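Local atomic coordinates of putative isochorismatase (Streptomyces avermitilis, PDB entry 3KL2), a protein that probably works as a hydrolase of the isochorismatase-like cysteine hydrolase family, although its substrate is not established. Residues Val29-Tyr33 and Met57-Thr61; Val179-Cys185 and Phe205-Ser211; Asp143-Arg147 and Glu174-Arg178; Val51-Met57 and Cys185-Gln191. One frame throughout, in Å; residues are numbered along the deposited sequence.

Interaction 1. Residues Val29-Tyr33 and Met57-Thr61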
loop_
_atom_site.group_PDB
_atom_site.type_symbol
_atom_site.label_atom_id
_atom_site.label_comp_id
_atom_site.label_asym_id
_atom_site.label_seq_id
_atom_site.Cartn_x
_atom_site.Cartn_y
_atom_site.Cartn_z
ATOM N N VAL A 29 -1.910 -14.893 13.468
ATOM C CA VAL A 29 -2.540 -13.583 13.437
ATOM C C VAL A 29 -4.021 -13.777 13.769
ATOM O O VAL A 29 -4.733 -14.464 13.034
ATOM C CB VAL A 29 -2.369 -12.926 12.064
ATOM C CG1 VAL A 29 -2.942 -11.554 12.077
ATOM C CG2 VAL A 29 -0.836 -12.928 11.636
ATOM N N LEU A 30 -4.450 -13.193 14.892
ATOM C CA LEU A 30 -5.786 -13.374 15.472
ATOM C C LEU A 30 -6.657 -12.134 15.289
ATOM O O LEU A 30 -6.405 -11.095 15.899
ATOM C CB LEU A 30 -5.657 -13.641 16.968
ATOM C CG LEU A 30 -4.828 -14.887 17.301
ATOM C CD1 LEU A 30 -4.745 -15.073 18.848
ATOM C CD2 LEU A 30 -5.404 -16.158 16.568
ATOM N N ILE A 31 -7.685 -12.240 14.458
ATOM C CA ILE A 31 -8.404 -11.066 14.032
ATOM C C ILE A 31 -9.642 -10.941 14.874
ATOM O O ILE A 31 -10.523 -11.803 14.815
ATOM C CB ILE A 31 -8.823 -11.122 12.560
ATOM C CG1 ILE A 31 -7.598 -11.265 11.658
ATOM C CG2 ILE A 31 -9.609 -9.845 12.179
ATOM C CD1 ILE A 31 -7.915 -11.350 10.151
ATOM N N GLU A 32 -9.705 -9.848 15.627
ATOM C CA GLU A 32 -10.899 -9.444 16.346
ATOM C C GLU A 32 -11.480 -10.449 17.349
ATOM O O GLU A 32 -12.709 -10.557 17.502
ATOM C CB GLU A 32 -11.954 -9.001 15.339
ATOM C CG GLU A 32 -11.648 -7.574 14.852
ATOM C CD GLU A 32 -12.035 -7.333 13.432
ATOM O OE1 GLU A 32 -11.295 -6.561 12.789
ATOM O OE2 GLU A 32 -13.042 -7.933 12.970
ATOM N N TYR A 33 -10.613 -11.134 18.094
ATOM C CA TYR A 33 -11.126 -11.926 19.175
ATOM C C TYR A 33 -11.474 -11.032 20.358
ATOM O O TYR A 33 -10.868 -11.164 21.414
ATOM C CB TYR A 33 -10.135 -12.974 19.579
ATOM C CG TYR A 33 -10.002 -14.136 18.625
ATOM C CD1 TYR A 33 -10.634 -15.344 18.860
ATOM C CD2 TYR A 33 -9.204 -14.025 17.497
ATOM C CE1 TYR A 33 -10.453 -16.438 17.986
ATOM C CE2 TYR A 33 -9.047 -15.082 16.623
ATOM C CZ TYR A 33 -9.656 -16.285 16.884
ATOM O OH TYR A 33 -9.438 -17.295 15.990
ATOM N N MET A 57 -14.720 -22.732 17.533
ATOM C CA MET A 57 -13.559 -21.948 17.117
ATOM C C MET A 57 -12.776 -21.402 18.299
ATOM O O MET A 57 -11.532 -21.396 18.262
ATOM C CB MET A 57 -13.940 -20.797 16.165
ATOM C CG MET A 57 -14.869 -19.737 16.757
ATOM S SD MET A 57 -14.048 -18.321 17.489
ATOM C CE MET A 57 -13.362 -17.508 16.017
ATOM N N LEU A 58 -13.477 -20.951 19.333
ATOM C CA LEU A 58 -12.804 -20.296 20.431
ATOM C C LEU A 58 -11.829 -21.284 21.119
ATOM O O LEU A 58 -10.633 -21.004 21.220
ATOM C CB LEU A 58 -13.788 -19.647 21.415
ATOM C CG LEU A 58 -13.062 -18.867 22.519
ATOM C CD1 LEU A 58 -12.303 -17.704 21.886
ATOM C CD2 LEU A 58 -13.993 -18.402 23.681
ATOM N N ALA A 59 -12.309 -22.443 21.533
ATOM C CA ALA A 59 -11.433 -23.439 22.137
ATOM C C ALA A 59 -10.352 -23.872 21.163
ATOM O O ALA A 59 -9.215 -24.158 21.556
ATOM C CB ALA A 59 -12.239 -24.669 22.655
ATOM N N ASN A 60 -10.688 -23.935 19.887
ATOM C CA ASN A 60 -9.715 -24.427 18.908
ATOM C C ASN A 60 -8.570 -23.406 18.743
ATOM O O ASN A 60 -7.417 -23.763 18.553
ATOM C CB ASN A 60 -10.385 -24.665 17.543
ATOM C CG ASN A 60 -11.318 -25.853 17.520
ATOM O OD1 ASN A 60 -11.041 -26.904 18.098
ATOM N ND2 ASN A 60 -12.424 -25.699 16.799
ATOM N N THR A 61 -8.914 -22.134 18.799
ATOM C CA THR A 61 -7.908 -21.085 18.677
ATOM C C THR A 61 -6.958 -21.162 19.865
ATOM O O THR A 61 -5.734 -21.093 19.692
ATOM C CB THR A 61 -8.541 -19.684 18.590
ATOM O OG1 THR A 61 -9.522 -19.671 17.548
ATOM C CG2 THR A 61 -7.475 -18.631 18.279
#
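Y33 and T61 meet where the chain leaves strand 26-31 beside helix 57-71. This is a helix lying against one side of the parallel sheet of an alpha/beta fold. The tight part is the hydroxyl end of Y33. Its OH gives a hydrogen bond to T61 OG1 at 2.8 Å. The methyl of T61 sits close to the same ring, with CG2 3.5 Å from Y33 CZ. T61 OG1 then passes a bond on to M57 O, at 2.7 Å and from above the carbonyl plane. M57 O also takes the backbone N of T61, so two donors from one residue grip it. M57 adds a Met-aromatic contact. Its side chain bends at chi2 and chi3 (93° and 69°) and curls back to the tyrosine, with M57 SD 4.1 Å from Y33 CE1 and oblique to the ring. The contact is looser at L58, which is partly exposed. Only the edge of the Y33 ring is met there, with L58 CD1 4.2 Å from Y33 CD1. E32, next to Y33 in the chain, faces elsewhere. It forms a salt bridge with K131 and touches C164, a grouping consistent with the acid, lysine and cysteine of the family's triad. On the strand itself, L30 slides past T61, and L30 CD2 lies 3.7 Å from T61 CG2.

Interaction 2. Residues Val179-Cys185 and Phe205-Ser211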
loop_
_atom_site.group_PDB
_atom_site.type_symbol
_atom_site.label_atom_id
_atom_site.label_comp_id
_atom_site.label_asym_id
_atom_site.label_seq_id
_atom_site.Cartn_x
_atom_site.Cartn_y
_atom_site.Cartn_z
ATOM N N VAL A 179 -0.177 -17.625 3.148
ATOM C CA VAL A 179 -1.307 -17.566 4.083
ATOM C C VAL A 179 -1.879 -18.956 4.403
ATOM O O VAL A 179 -2.169 -19.728 3.517
ATOM C CB VAL A 179 -2.433 -16.702 3.502
ATOM C CG1 VAL A 179 -3.476 -16.434 4.554
ATOM C CG2 VAL A 179 -1.831 -15.385 2.928
ATOM N N ILE A 180 -2.046 -19.261 5.668
ATOM C CA ILE A 180 -2.732 -20.471 6.100
ATOM C C ILE A 180 -3.979 -19.983 6.838
ATOM O O ILE A 180 -3.868 -19.144 7.733
ATOM C CB ILE A 180 -1.863 -21.279 7.060
ATOM C CG1 ILE A 180 -0.690 -21.905 6.322
ATOM C CG2 ILE A 180 -2.658 -22.376 7.749
ATOM C CD1 ILE A 180 0.390 -22.364 7.275
ATOM N N THR A 181 -5.156 -20.447 6.413
ATOM C CA THR A 181 -6.411 -20.144 7.112
ATOM C C THR A 181 -6.812 -21.335 7.945
ATOM O O THR A 181 -6.779 -22.452 7.466
ATOM C CB THR A 181 -7.575 -19.796 6.160
ATOM O OG1 THR A 181 -7.684 -20.797 5.140
ATOM C CG2 THR A 181 -7.336 -18.420 5.512
ATOM N N LEU A 182 -7.171 -21.061 9.191
ATOM C CA LEU A 182 -7.596 -22.036 10.143
ATOM C C LEU A 182 -9.102 -22.210 9.982
ATOM O O LEU A 182 -9.908 -21.408 10.533
ATOM C CB LEU A 182 -7.266 -21.586 11.563
ATOM C CG LEU A 182 -5.789 -21.601 12.010
ATOM C CD1 LEU A 182 -5.594 -20.752 13.235
ATOM C CD2 LEU A 182 -5.326 -23.021 12.289
ATOM N N THR A 183 -9.474 -23.251 9.233
ATOM C CA THR A 183 -10.875 -23.479 8.836
ATOM C C THR A 183 -11.806 -23.654 10.028
ATOM O O THR A 183 -12.951 -23.229 9.953
ATOM C CB THR A 183 -11.014 -24.705 7.897
ATOM O OG1 THR A 183 -10.496 -25.886 8.551
ATOM C CG2 THR A 183 -10.241 -24.450 6.577
ATOM N N ASP A 184 -11.314 -24.239 11.123
ATOM C CA ASP A 184 -12.107 -24.375 12.353
ATOM C C ASP A 184 -11.730 -23.369 13.459
ATOM O O ASP A 184 -12.001 -23.640 14.627
ATOM C CB ASP A 184 -12.103 -25.833 12.909
ATOM C CG ASP A 184 -10.704 -26.345 13.237
ATOM O OD1 ASP A 184 -9.756 -25.591 12.978
ATOM O OD2 ASP A 184 -10.533 -27.497 13.725
ATOM N N CYS A 185 -11.128 -22.226 13.114
ATOM C CA CYS A 185 -10.901 -21.123 14.090
ATOM C C CYS A 185 -11.409 -19.804 13.553
ATOM O O CYS A 185 -10.877 -18.746 13.845
ATOM C CB CYS A 185 -9.433 -20.984 14.436
ATOM S SG CYS A 185 -8.713 -22.388 15.210
ATOM N N PHE A 205 -6.709 -18.266 -2.232
ATOM C CA PHE A 205 -5.833 -17.270 -1.620
ATOM C C PHE A 205 -5.037 -17.835 -0.471
ATOM O O PHE A 205 -4.263 -17.106 0.135
ATOM C CB PHE A 205 -6.652 -16.076 -1.130
ATOM C CG PHE A 205 -7.334 -15.326 -2.234
ATOM C CD1 PHE A 205 -6.613 -14.467 -3.049
ATOM C CD2 PHE A 205 -8.682 -15.507 -2.498
ATOM C CE1 PHE A 205 -7.233 -13.766 -4.115
ATOM C CE2 PHE A 205 -9.316 -14.787 -3.538
ATOM C CZ PHE A 205 -8.577 -13.920 -4.347
ATOM N N SER A 206 -5.216 -19.123 -0.168
ATOM C CA SER A 206 -4.618 -19.697 1.027
ATOM C C SER A 206 -4.442 -21.215 0.966
ATOM O O SER A 206 -4.788 -21.884 -0.027
ATOM C CB SER A 206 -5.384 -19.267 2.305
ATOM O OG SER A 206 -6.554 -20.032 2.556
ATOM N N VAL A 207 -3.834 -21.730 2.022
ATOM C CA VAL A 207 -3.771 -23.163 2.247
ATOM C C VAL A 207 -4.643 -23.410 3.474
ATOM O O VAL A 207 -4.197 -23.171 4.593
ATOM C CB VAL A 207 -2.334 -23.638 2.499
ATOM C CG1 VAL A 207 -2.284 -25.190 2.629
ATOM C CG2 VAL A 207 -1.421 -23.183 1.376
ATOM N N PRO A 208 -5.906 -23.826 3.271
ATOM C CA PRO A 208 -6.768 -24.041 4.433
ATOM C C PRO A 208 -6.362 -25.290 5.235
ATOM O O PRO A 208 -6.106 -26.355 4.646
ATOM C CB PRO A 208 -8.177 -24.216 3.822
ATOM C CG PRO A 208 -8.054 -23.808 2.416
ATOM C CD PRO A 208 -6.629 -24.073 2.016
ATOM N N MET A 209 -6.278 -25.134 6.556
ATOM C CA MET A 209 -5.999 -26.256 7.441
ATOM C C MET A 209 -6.884 -26.227 8.683
ATOM O O MET A 209 -7.565 -25.235 9.008
ATOM C CB MET A 209 -4.524 -26.278 7.876
ATOM C CG MET A 209 -3.574 -25.823 6.809
ATOM S SD MET A 209 -1.897 -26.466 6.929
ATOM C CE MET A 209 -2.304 -28.121 6.262
ATOM N N THR A 210 -6.865 -27.341 9.388
ATOM C CA THR A 210 -7.572 -27.428 10.625
ATOM C C THR A 210 -6.595 -27.022 11.707
ATOM O O THR A 210 -5.379 -26.935 11.478
ATOM C CB THR A 210 -8.144 -28.839 10.833
ATOM O OG1 THR A 210 -7.077 -29.796 10.920
ATOM C CG2 THR A 210 -9.063 -29.184 9.658
ATOM N N SER A 211 -7.147 -26.705 12.865
ATOM C CA SER A 211 -6.376 -26.501 14.070
ATOM C C SER A 211 -5.412 -27.675 14.295
ATOM O O SER A 211 -4.208 -27.487 14.465
ATOM C CB SER A 211 -7.333 -26.367 15.253
ATOM O OG SER A 211 -8.314 -27.408 15.249
#
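T181 of strand 178-187 and S206, just before the neighbouring parallel strand 207-209, turn their hydroxyls to each other. T181 OG1 donates to S206 OG at 2.9 Å. S206 OG is also bonded to F202 O in helix 191-205, which links the two strands in a beta-alpha-beta crossover. I180 and M209 lie on the other face of the sheet and cross obliquely, with I180 CG2 3.7 Å from M209 CG. P208 is on the T181 face, and the methyl of T183, from the corner after the strand, presses on its ring. T183 CG2 is 3.5 Å from P208 CB, a tight pair. The main chains are joined by V207 N to V179 O, M209 N to T181 O at 2.9 Å, and T183 N to M209 O. T183 OG1 also reaches M209 O, at 3.0 Å and from above the carbonyl plane, so this oxygen has two donors. Past the strands, D184 swings its carboxylate to the start of helix 211-218. With chi1 at 59° and chi2 near zero, both oxygens face S211. OD1 accepts S211 N at 2.8 Å through its syn lone pair, and OD2 accepts S211 OG at 2.7 Å. T210 caps the same helix start through its own OG1. The carboxylate therefore has two donors at a helix N-terminus, which would probably stabilise its negative charge.

Interaction 3. Residues Asp143-Arg147 and Glu174-Arg178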
loop_
_atom_site.group_PDB
_atom_site.type_symbol
_atom_site.label_atom_id
_atom_site.label_comp_id
_atom_site.label_asym_id
_atom_site.label_seq_id
_atom_site.Cartn_x
_atom_site.Cartn_y
_atom_site.Cartn_z
ATOM N N ASP A 143 1.753 -5.252 8.137
ATOM C CA ASP A 143 2.732 -5.496 7.080
ATOM C C ASP A 143 4.145 -5.090 7.499
ATOM O O ASP A 143 5.109 -5.877 7.328
ATOM C CB ASP A 143 2.411 -4.686 5.844
ATOM C CG ASP A 143 2.991 -5.293 4.582
ATOM O OD1 ASP A 143 3.481 -6.446 4.606
ATOM O OD2 ASP A 143 2.855 -4.638 3.544
ATOM N N PHE A 144 4.274 -3.881 8.060
ATOM C CA PHE A 144 5.566 -3.430 8.578
ATOM C C PHE A 144 6.232 -4.408 9.581
ATOM O O PHE A 144 7.410 -4.690 9.497
ATOM C CB PHE A 144 5.409 -2.096 9.257
ATOM C CG PHE A 144 6.685 -1.484 9.652
ATOM C CD1 PHE A 144 7.247 -0.469 8.888
ATOM C CD2 PHE A 144 7.343 -1.916 10.790
ATOM C CE1 PHE A 144 8.450 0.107 9.279
ATOM C CE2 PHE A 144 8.543 -1.353 11.158
ATOM C CZ PHE A 144 9.093 -0.366 10.431
ATOM N N ILE A 145 5.458 -4.911 10.519
ATOM C CA ILE A 145 5.999 -5.722 11.589
ATOM C C ILE A 145 6.371 -7.101 11.058
ATOM O O ILE A 145 7.434 -7.614 11.395
ATOM C CB ILE A 145 5.004 -5.794 12.786
ATOM C CG1 ILE A 145 4.932 -4.420 13.445
ATOM C CG2 ILE A 145 5.389 -6.928 13.792
ATOM C CD1 ILE A 145 3.842 -4.214 14.474
ATOM N N LEU A 146 5.516 -7.701 10.230
ATOM C CA LEU A 146 5.826 -8.998 9.666
ATOM C C LEU A 146 7.085 -8.913 8.827
ATOM O O LEU A 146 7.979 -9.769 8.919
ATOM C CB LEU A 146 4.711 -9.505 8.757
ATOM C CG LEU A 146 3.358 -9.892 9.378
ATOM C CD1 LEU A 146 2.401 -10.095 8.247
ATOM C CD2 LEU A 146 3.418 -11.123 10.281
ATOM N N ARG A 147 7.139 -7.941 7.935
ATOM C CA ARG A 147 8.305 -7.862 7.080
ATOM C C ARG A 147 9.542 -7.540 7.905
ATOM O O ARG A 147 10.592 -8.148 7.679
ATOM C CB ARG A 147 8.146 -6.818 5.982
ATOM C CG ARG A 147 7.040 -7.132 4.990
ATOM C CD ARG A 147 7.109 -8.531 4.455
ATOM N NE ARG A 147 6.336 -8.662 3.210
ATOM C CZ ARG A 147 6.296 -9.764 2.460
ATOM N NH1 ARG A 147 6.983 -10.847 2.782
ATOM N NH2 ARG A 147 5.576 -9.766 1.364
ATOM N N GLU A 174 -1.683 -11.285 -1.913
ATOM C CA GLU A 174 -1.216 -10.345 -2.898
ATOM C C GLU A 174 0.188 -9.924 -2.519
ATOM O O GLU A 174 1.009 -9.610 -3.389
ATOM C CB GLU A 174 -2.093 -9.080 -2.940
ATOM C CG GLU A 174 -3.489 -9.292 -3.480
ATOM C CD GLU A 174 -3.477 -9.535 -4.984
ATOM O OE1 GLU A 174 -2.423 -9.251 -5.633
ATOM O OE2 GLU A 174 -4.531 -9.985 -5.523
ATOM N N ARG A 175 0.468 -9.936 -1.221
ATOM C CA ARG A 175 1.724 -9.402 -0.756
ATOM C C ARG A 175 2.741 -10.486 -0.563
ATOM O O ARG A 175 3.752 -10.228 0.022
ATOM C CB ARG A 175 1.516 -8.602 0.522
ATOM C CG ARG A 175 0.887 -7.267 0.218
ATOM C CD ARG A 175 0.707 -6.463 1.444
ATOM N NE ARG A 175 -0.261 -5.418 1.229
ATOM C CZ ARG A 175 -0.387 -4.330 1.972
ATOM N NH1 ARG A 175 0.434 -4.108 2.985
ATOM N NH2 ARG A 175 -1.339 -3.466 1.695
ATOM N N GLY A 176 2.481 -11.690 -1.071
ATOM C CA GLY A 176 3.526 -12.717 -1.165
ATOM C C GLY A 176 3.729 -13.632 0.041
ATOM O O GLY A 176 4.550 -14.555 -0.019
ATOM N N PHE A 177 2.972 -13.408 1.106
ATOM C CA PHE A 177 2.910 -14.305 2.248
ATOM C C PHE A 177 2.306 -15.649 1.869
ATOM O O PHE A 177 1.460 -15.732 1.019
ATOM C CB PHE A 177 2.074 -13.672 3.397
ATOM C CG PHE A 177 2.660 -12.388 3.944
ATOM C CD1 PHE A 177 3.765 -12.409 4.779
ATOM C CD2 PHE A 177 2.127 -11.165 3.611
ATOM C CE1 PHE A 177 4.317 -11.266 5.280
ATOM C CE2 PHE A 177 2.659 -9.999 4.134
ATOM C CZ PHE A 177 3.750 -10.055 4.980
ATOM N N ARG A 178 2.814 -16.711 2.468
ATOM C CA ARG A 178 2.145 -17.972 2.483
ATOM C C ARG A 178 1.063 -17.851 3.570
ATOM O O ARG A 178 1.366 -17.919 4.776
ATOM C CB ARG A 178 3.115 -19.095 2.847
ATOM C CG ARG A 178 2.368 -20.400 3.021
ATOM C CD ARG A 178 3.262 -21.573 3.150
ATOM N NE ARG A 178 4.115 -21.505 4.333
ATOM C CZ ARG A 178 4.683 -22.565 4.886
ATOM N NH1 ARG A 178 4.498 -23.759 4.350
ATOM N NH2 ARG A 178 5.424 -22.445 5.975
#
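D143 and R175 are brought together by an aspartate CG turned anti to the backbone N (chi1 -156°) and an arginine chain extended from CG to NE. R147 instead folds at chi2 (-49°), which lays its guanidinium on F177. The contact joins helix 142-149 to the turn after helix 164-174. That helix ends in a Schellman motif, with G176, at positive phi, as its C-prime residue. R175 NH1 is paired with D143 OD2 in a salt bridge, but the modelled 2.5 Å is too short to be trusted in detail. The two flat groups are 50° apart. The R147 guanidinium stacks on one face of the F177 ring, offset toward the rim. This is a cation-pi contact. A long salt bridge, R147 NE to D143 OD1 at 3.9 Å, loosely adds R147 to the network. R147 also lies near R147 of the third subunit, and the carboxylate may offset some of this positive charge. F177 O is bonded to Y94 OH of the second subunit. The far end of the F177 ring is wedged among its neighbours. D143 OD1 lies at its edge, 3.6 Å from F177 CZ, and L146 CD1 is 3.5 Å from that same CZ.

Interaction 4. Residues Val51-Met57 and Cys185-Gln191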
loop_
_atom_site.group_PDB
_atom_site.type_symbol
_atom_site.label_atom_id
_atom_site.label_comp_id
_atom_site.label_asym_id
_atom_site.label_seq_id
_atom_site.Cartn_x
_atom_site.Cartn_y
_atom_site.Cartn_z
ATOM N N VAL A 51 -22.425 -20.051 14.718
ATOM C CA VAL A 51 -21.233 -20.522 14.010
ATOM C C VAL A 51 -20.054 -20.708 14.960
ATOM O O VAL A 51 -19.297 -21.663 14.824
ATOM C CB VAL A 51 -20.917 -19.632 12.802
ATOM C CG1 VAL A 51 -19.658 -20.104 12.078
ATOM C CG2 VAL A 51 -22.129 -19.638 11.815
ATOM N N MET A 52 -19.915 -19.845 15.961
ATOM C CA MET A 52 -18.917 -20.112 17.010
ATOM C C MET A 52 -19.170 -21.509 17.623
ATOM O O MET A 52 -18.276 -22.342 17.701
ATOM C CB MET A 52 -18.970 -19.039 18.104
ATOM C CG MET A 52 -18.259 -17.721 17.757
ATOM S SD MET A 52 -18.365 -16.510 19.094
ATOM C CE MET A 52 -17.441 -17.472 20.298
ATOM N N GLN A 53 -20.414 -21.749 18.034
ATOM C CA GLN A 53 -20.804 -23.003 18.696
ATOM C C GLN A 53 -20.601 -24.198 17.763
ATOM O O GLN A 53 -19.997 -25.195 18.158
ATOM C CB GLN A 53 -22.260 -22.916 19.177
ATOM C CG GLN A 53 -22.653 -23.915 20.274
ATOM C CD GLN A 53 -23.246 -25.240 19.749
ATOM O OE1 GLN A 53 -23.779 -25.330 18.620
ATOM N NE2 GLN A 53 -23.162 -26.278 20.586
ATOM N N HIS A 54 -21.078 -24.084 16.527
ATOM C CA HIS A 54 -20.917 -25.163 15.548
ATOM C C HIS A 54 -19.439 -25.550 15.348
ATOM O O HIS A 54 -19.091 -26.733 15.324
ATOM C CB HIS A 54 -21.566 -24.805 14.200
ATOM C CG HIS A 54 -21.638 -25.962 13.245
ATOM N ND1 HIS A 54 -20.805 -26.082 12.146
ATOM C CD2 HIS A 54 -22.437 -27.060 13.238
ATOM C CE1 HIS A 54 -21.104 -27.193 11.492
ATOM N NE2 HIS A 54 -22.084 -27.810 12.139
ATOM N N THR A 55 -18.573 -24.552 15.228
ATOM C CA THR A 55 -17.173 -24.819 14.916
ATOM C C THR A 55 -16.305 -25.132 16.141
ATOM O O THR A 55 -15.293 -25.833 16.031
ATOM C CB THR A 55 -16.570 -23.638 14.175
ATOM O OG1 THR A 55 -16.713 -22.458 14.980
ATOM C CG2 THR A 55 -17.276 -23.472 12.820
ATOM N N GLY A 56 -16.717 -24.632 17.298
ATOM C CA GLY A 56 -15.864 -24.649 18.482
ATOM C C GLY A 56 -14.598 -23.843 18.259
ATOM O O GLY A 56 -13.539 -24.219 18.735
ATOM N N MET A 57 -14.720 -22.732 17.533
ATOM C CA MET A 57 -13.559 -21.948 17.117
ATOM C C MET A 57 -12.776 -21.402 18.299
ATOM O O MET A 57 -11.532 -21.396 18.262
ATOM C CB MET A 57 -13.940 -20.797 16.165
ATOM C CG MET A 57 -14.869 -19.737 16.757
ATOM S SD MET A 57 -14.048 -18.321 17.489
ATOM C CE MET A 57 -13.362 -17.508 16.017
ATOM N N CYS A 185 -11.128 -22.226 13.114
ATOM C CA CYS A 185 -10.901 -21.123 14.090
ATOM C C CYS A 185 -11.409 -19.804 13.553
ATOM O O CYS A 185 -10.877 -18.746 13.845
ATOM C CB CYS A 185 -9.433 -20.984 14.436
ATOM S SG CYS A 185 -8.713 -22.388 15.210
ATOM N N VAL A 186 -12.442 -19.862 12.741
ATOM C CA VAL A 186 -13.052 -18.659 12.235
ATOM C C VAL A 186 -14.565 -18.770 12.353
ATOM O O VAL A 186 -15.075 -19.881 12.473
ATOM C CB VAL A 186 -12.646 -18.386 10.768
ATOM C CG1 VAL A 186 -11.122 -18.157 10.672
ATOM C CG2 VAL A 186 -13.121 -19.481 9.876
ATOM N N ALA A 187 -15.266 -17.639 12.318
ATOM C CA ALA A 187 -16.717 -17.616 12.404
ATOM C C ALA A 187 -17.301 -16.428 11.647
ATOM O O ALA A 187 -16.615 -15.435 11.387
ATOM C CB ALA A 187 -17.209 -17.622 13.891
ATOM N N ALA A 188 -18.580 -16.566 11.292
ATOM C CA ALA A 188 -19.300 -15.588 10.530
ATOM C C ALA A 188 -20.693 -15.453 11.097
ATOM O O ALA A 188 -21.046 -16.106 12.074
ATOM C CB ALA A 188 -19.384 -16.031 9.095
ATOM N N THR A 189 -21.489 -14.610 10.455
ATOM C CA THR A 189 -22.822 -14.355 10.915
ATOM C C THR A 189 -23.808 -15.400 10.361
ATOM O O THR A 189 -24.971 -15.383 10.701
ATOM C CB THR A 189 -23.262 -12.917 10.517
ATOM O OG1 THR A 189 -23.130 -12.749 9.098
ATOM C CG2 THR A 189 -22.405 -11.874 11.211
ATOM N N SER A 190 -23.345 -16.285 9.485
ATOM C CA SER A 190 -24.198 -17.302 8.904
ATOM C C SER A 190 -23.350 -18.506 8.582
ATOM O O SER A 190 -22.253 -18.371 8.085
ATOM C CB SER A 190 -24.917 -16.785 7.645
ATOM O OG SER A 190 -24.923 -17.752 6.595
ATOM N N GLN A 191 -23.880 -19.681 8.877
ATOM C CA GLN A 191 -23.210 -20.938 8.563
ATOM C C GLN A 191 -23.025 -21.029 7.050
ATOM O O GLN A 191 -21.962 -21.460 6.580
ATOM C CB GLN A 191 -24.037 -22.145 9.073
ATOM C CG GLN A 191 -23.304 -23.488 9.022
ATOM C CD GLN A 191 -22.176 -23.596 10.060
ATOM O OE1 GLN A 191 -21.116 -24.220 9.817
ATOM N NE2 GLN A 191 -22.389 -22.962 11.212
#
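V51 of helix 45-55 pushes its two methyls into the bend made by residues A187 to Q191. CG1 lies on the strand end, 3.9 Å from A187 CB. CG2 points further along the chain and sits 3.6 Å from S190 C, where helix 191-205 is about to begin. The stem of the valine rests on a carbonyl, with V51 CB 3.6 Å from A188 O. A small bump answers from the other side. The methyl of A187 enters a shallow hollow walled by V51, M52 and M57. Its CB is 4.0 Å from M52 CG and slightly farther, 4.3 Å, from M57 CG. F159 touches M52, M57 and A187 and so borders the same hollow. M57 fits over the corner at C185. Its CB stands 3.7 Å from C185 CA, and its CE comes to 3.5 Å from C185 O. At the exposed rim, H54 and Q191 cross at about a right angle. T55 OG1 bonds within its own helix to V51 O at 2.7 Å. H194 of helix 191-205 packs on V51 and T55. The contact thus fits the end of helix 45-55 and the start of helix 57-71 to the C-terminal end of a parallel strand and the turn into helix 191-205. In alpha/beta folds such as the isochorismatase-like one, the C-terminal ends of the parallel strands are where the active site usually lies.

In the fold
Interactions 1, 2 and 4 gather round C185, at the corner of strand 178-187. Interactions 1 and 4 share M57, and their centres are 10 Å apart. Interactions 2 and 4 share C185, with centres 14 Å apart. N60 ND2 probably bonds to D184 O at 3.0 Å, which joins interaction 1 to interaction 2 across 12 Å between centres. Interaction 3 stands apart, about 26 Å from interaction 4 between centres and on the opposite side of the chain's centre. Its segment 174-178 runs directly into strand 178-187 of interaction 2, and both contacts touch the second subunit. The probable active site, with E32, K131 and C164, includes a residue of segment 29-33 of interaction 1.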